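Local coordinates for monosaccharide ABC transporter substrate-binding protein, CUT2 family (Bradyrhizobium sp., PDB 4YHS), which probably captures a sugar or related solute in the periplasm and delivers it to the membrane components of an ABC importer, at residues 134-148 with 151-163. Numbering follows the deposited sequence.
Sequences IGEIAKKKIPVIDLV and ISSPDIAAKSLVS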
# COMPACT_ATOMS: atom_id res chain seq x y z
N ILE A 134 -19.60 9.60 8.02
CA ILE A 134 -18.51 10.56 8.24
C ILE A 134 -19.04 12.00 8.40
O ILE A 134 -18.56 12.74 9.26
CB ILE A 134 -17.47 10.48 7.09
CG1 ILE A 134 -16.76 9.13 7.17
CG2 ILE A 134 -16.43 11.58 7.25
CD1 ILE A 134 -15.75 8.84 6.10
N GLY A 135 -20.03 12.40 7.61
CA GLY A 135 -20.60 13.74 7.75
C GLY A 135 -21.21 13.94 9.14
O GLY A 135 -21.11 15.00 9.74
N GLU A 136 -21.82 12.89 9.65
CA GLU A 136 -22.48 12.95 10.95
C GLU A 136 -21.47 13.02 12.09
O GLU A 136 -21.64 13.79 13.03
CB GLU A 136 -23.42 11.75 11.09
CG GLU A 136 -24.55 11.79 10.06
CD GLU A 136 -25.35 10.52 9.97
OE1 GLU A 136 -24.91 9.47 10.49
OE2 GLU A 136 -26.44 10.56 9.36
N ILE A 137 -20.40 12.24 11.99
CA ILE A 137 -19.31 12.29 12.93
C ILE A 137 -18.64 13.66 12.97
O ILE A 137 -18.27 14.16 14.04
CB ILE A 137 -18.23 11.25 12.59
CG1 ILE A 137 -18.80 9.84 12.77
CG2 ILE A 137 -16.98 11.43 13.42
CD1 ILE A 137 -18.05 8.80 11.96
N ALA A 138 -18.47 14.26 11.80
CA ALA A 138 -17.83 15.57 11.70
C ALA A 138 -18.67 16.63 12.42
O ALA A 138 -18.13 17.52 13.05
CB ALA A 138 -17.60 15.94 10.24
N LYS A 139 -19.99 16.51 12.33
CA LYS A 139 -20.88 17.44 13.05
C LYS A 139 -20.67 17.39 14.57
O LYS A 139 -21.12 18.28 15.30
CB LYS A 139 -22.35 17.15 12.73
CG LYS A 139 -22.76 17.48 11.31
CD LYS A 139 -24.26 17.30 11.09
CE LYS A 139 -24.62 17.41 9.61
NZ LYS A 139 -26.09 17.59 9.39
N LYS A 140 -19.99 16.35 15.06
CA LYS A 140 -19.71 16.21 16.49
C LYS A 140 -18.30 16.64 16.82
O LYS A 140 -17.80 16.38 17.92
CB LYS A 140 -19.93 14.77 16.97
CG LYS A 140 -21.36 14.31 16.95
CD LYS A 140 -21.43 12.81 17.08
CE LYS A 140 -22.72 12.33 17.72
NZ LYS A 140 -22.83 10.85 17.61
N LYS A 141 -17.65 17.27 15.86
CA LYS A 141 -16.29 17.79 16.04
C LYS A 141 -15.27 16.69 16.35
O LYS A 141 -14.28 16.91 17.04
CB LYS A 141 -16.28 18.83 17.15
CG LYS A 141 -17.30 19.92 16.95
CD LYS A 141 -17.38 20.84 18.17
CE LYS A 141 -16.49 22.06 18.01
NZ LYS A 141 -17.29 23.20 17.53
N ILE A 142 -15.51 15.52 15.79
CA ILE A 142 -14.55 14.42 15.87
C ILE A 142 -13.73 14.31 14.56
O ILE A 142 -14.31 14.10 13.50
CB ILE A 142 -15.29 13.10 16.16
CG1 ILE A 142 -15.95 13.16 17.55
CG2 ILE A 142 -14.33 11.92 16.06
CD1 ILE A 142 -16.90 12.02 17.82
N PRO A 143 -12.40 14.45 14.63
CA PRO A 143 -11.60 14.34 13.41
C PRO A 143 -11.69 12.95 12.80
O PRO A 143 -11.68 11.96 13.54
CB PRO A 143 -10.17 14.62 13.88
CG PRO A 143 -10.29 15.26 15.19
CD PRO A 143 -11.56 14.78 15.80
N VAL A 144 -11.76 12.88 11.47
CA VAL A 144 -11.81 11.60 10.77
C VAL A 144 -10.60 11.54 9.83
O VAL A 144 -10.43 12.41 8.97
CB VAL A 144 -13.13 11.40 9.99
CG1 VAL A 144 -13.14 10.05 9.31
CG2 VAL A 144 -14.34 11.55 10.93
N ILE A 145 -9.80 10.50 9.99
CA ILE A 145 -8.60 10.28 9.18
C ILE A 145 -8.82 9.16 8.15
O ILE A 145 -9.24 8.05 8.51
CB ILE A 145 -7.41 9.88 10.06
CG1 ILE A 145 -7.25 10.80 11.25
CG2 ILE A 145 -6.13 9.84 9.25
CD1 ILE A 145 -7.02 12.20 10.91
N ASP A 146 -8.50 9.45 6.90
CA ASP A 146 -8.60 8.53 5.78
C ASP A 146 -7.29 7.73 5.64
O ASP A 146 -6.26 8.27 5.22
CB ASP A 146 -8.91 9.36 4.51
CG ASP A 146 -9.03 8.56 3.25
OD1 ASP A 146 -8.92 7.30 3.26
OD2 ASP A 146 -9.26 9.24 2.22
N LEU A 147 -7.35 6.44 5.96
CA LEU A 147 -6.16 5.56 6.03
C LEU A 147 -6.18 4.54 4.89
O LEU A 147 -7.15 3.78 4.73
CB LEU A 147 -6.09 4.86 7.39
CG LEU A 147 -5.03 3.74 7.58
CD1 LEU A 147 -3.61 4.24 7.47
CD2 LEU A 147 -5.22 3.06 8.94
N VAL A 148 -5.13 4.61 4.07
CA VAL A 148 -4.80 3.65 3.01
C VAL A 148 -5.69 3.70 1.77
O VAL A 148 -5.16 3.82 0.65
CB VAL A 148 -4.80 2.20 3.53
CG1 VAL A 148 -4.51 1.24 2.35
CG2 VAL A 148 -3.68 1.98 4.58
N ILE A 151 -11.12 7.99 0.73
CA ILE A 151 -12.52 8.34 0.97
C ILE A 151 -12.83 9.65 0.27
O ILE A 151 -12.04 10.59 0.35
CB ILE A 151 -12.77 8.47 2.49
CG1 ILE A 151 -12.62 7.10 3.17
CG2 ILE A 151 -14.12 9.10 2.81
CD1 ILE A 151 -12.42 7.23 4.66
N SER A 152 -13.99 9.73 -0.38
CA SER A 152 -14.36 10.93 -1.16
C SER A 152 -15.09 11.99 -0.32
O SER A 152 -15.30 13.12 -0.76
CB SER A 152 -15.20 10.53 -2.38
OG SER A 152 -16.54 10.20 -2.04
N SER A 153 -15.47 11.64 0.90
CA SER A 153 -16.11 12.61 1.78
C SER A 153 -15.29 13.89 1.95
O SER A 153 -14.10 13.82 2.22
CB SER A 153 -16.34 12.03 3.18
OG SER A 153 -16.81 13.06 4.04
N PRO A 154 -15.92 15.05 1.79
CA PRO A 154 -15.22 16.31 2.09
C PRO A 154 -14.96 16.57 3.56
O PRO A 154 -14.23 17.50 3.88
CB PRO A 154 -16.20 17.36 1.55
CG PRO A 154 -17.51 16.74 1.71
CD PRO A 154 -17.31 15.30 1.35
N ASP A 155 -15.55 15.77 4.45
CA ASP A 155 -15.38 15.94 5.89
C ASP A 155 -14.22 15.13 6.51
O ASP A 155 -14.18 14.89 7.72
CB ASP A 155 -16.69 15.59 6.58
CG ASP A 155 -17.71 16.69 6.45
OD1 ASP A 155 -17.35 17.85 6.74
OD2 ASP A 155 -18.85 16.38 6.04
N ILE A 156 -13.28 14.74 5.68
CA ILE A 156 -12.07 14.08 6.12
C ILE A 156 -11.04 15.13 6.56
O ILE A 156 -10.83 16.13 5.86
CB ILE A 156 -11.51 13.22 4.97
CG1 ILE A 156 -12.39 11.99 4.77
CG2 ILE A 156 -10.06 12.84 5.20
CD1 ILE A 156 -12.41 11.04 5.93
N ALA A 157 -10.40 14.93 7.71
CA ALA A 157 -9.42 15.91 8.20
C ALA A 157 -8.03 15.72 7.59
O ALA A 157 -7.28 16.68 7.46
CB ALA A 157 -9.32 15.86 9.75
N ALA A 158 -7.68 14.47 7.27
CA ALA A 158 -6.33 14.15 6.77
C ALA A 158 -6.36 12.82 6.05
O ALA A 158 -7.18 11.98 6.38
CB ALA A 158 -5.31 14.07 7.89
N LYS A 159 -5.43 12.66 5.10
CA LYS A 159 -5.20 11.39 4.42
C LYS A 159 -3.80 10.86 4.69
O LYS A 159 -2.82 11.62 4.71
CB LYS A 159 -5.41 11.54 2.91
CG LYS A 159 -6.83 11.95 2.50
CD LYS A 159 -6.95 12.21 1.01
CE LYS A 159 -8.38 12.61 0.66
NZ LYS A 159 -9.25 11.40 0.60
N SER A 160 -3.73 9.56 4.92
CA SER A 160 -2.47 8.81 5.01
C SER A 160 -2.58 7.64 4.04
O SER A 160 -3.16 6.59 4.38
CB SER A 160 -2.24 8.32 6.42
OG SER A 160 -1.00 7.66 6.52
N LEU A 161 -2.04 7.82 2.85
CA LEU A 161 -2.21 6.83 1.82
C LEU A 161 -1.29 7.09 0.63
O LEU A 161 -0.61 8.13 0.55
CB LEU A 161 -3.67 6.82 1.35
CG LEU A 161 -4.36 8.17 1.19
CD1 LEU A 161 -3.86 8.91 -0.03
CD2 LEU A 161 -5.88 7.95 1.09
N VAL A 162 -1.25 6.13 -0.28
CA VAL A 162 -0.47 6.28 -1.52
C VAL A 162 -1.35 6.02 -2.73
O VAL A 162 -2.52 5.63 -2.58
CB VAL A 162 0.74 5.32 -1.57
CG1 VAL A 162 1.55 5.45 -0.27
CG2 VAL A 162 0.30 3.86 -1.78
N SER A 163 -0.80 6.28 -3.93
CA SER A 163 -1.47 5.99 -5.21
C SER A 163 -0.92 4.77 -5.90
O SER A 163 0.31 4.62 -5.98
CB SER A 163 -1.32 7.20 -6.16
OG SER A 163 -1.84 6.90 -7.45
O HOH W 1 -12.87 15.21 10.01
O HOH W 2 -2.38 3.52 0.33
O HOH W 3 -5.19 5.16 -1.69
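With CG turned anti to the backbone N (chi1 180°), Asp146 extends its carboxylate from strand 144-147 to meet Lys159, whose chain runs extended until a bend at chi4 (-79°) brings NZ round to the acid. Asp146 OD2 takes two donors. Lys159 NZ comes in nearly along the C-O axis, a salt bridge 2.7 Å from Asp146 OD2, while the backbone N of Ile151 approaches the same oxygen from above the carboxylate plane. Lys159 NZ also bonds Ile151 O at 2.9 Å, an example of how a buried carboxylate and its lysine partner can together grip both polar backbone atoms of one residue and so fix a loop, here the one leading into strand 158-160. Phe38 adds a cation-pi contact to the lysine.

Beside this polar group the two strands pair in parallel. Asp146 N reaches Ala158 O at 2.9 Å, Asp146 O receives Ser160 N, and Val148 N continues the series to Ser160 O. Toward helix 131-138 the contact turns apolar: Ile134 CD1 meets Ile151 CG2 tip to tip at 3.7 Å, and Val144 CG1 packs at 3.6 Å against Ile156 CD1, the side chains crossing at about a right angle. A water links Val144 N to Asp155 O.

These strands belong to the main sheet of one lobe of the periplasmic binding protein fold. With OD2 shared by Lys159 NZ and the Ile151 N-H, and a weak bond from Gly150 N to OD1, Asp146 is probably stabilised as an anion, and its charge probably helps hold the loop against the sheet face bearing Asp146 and Lys159.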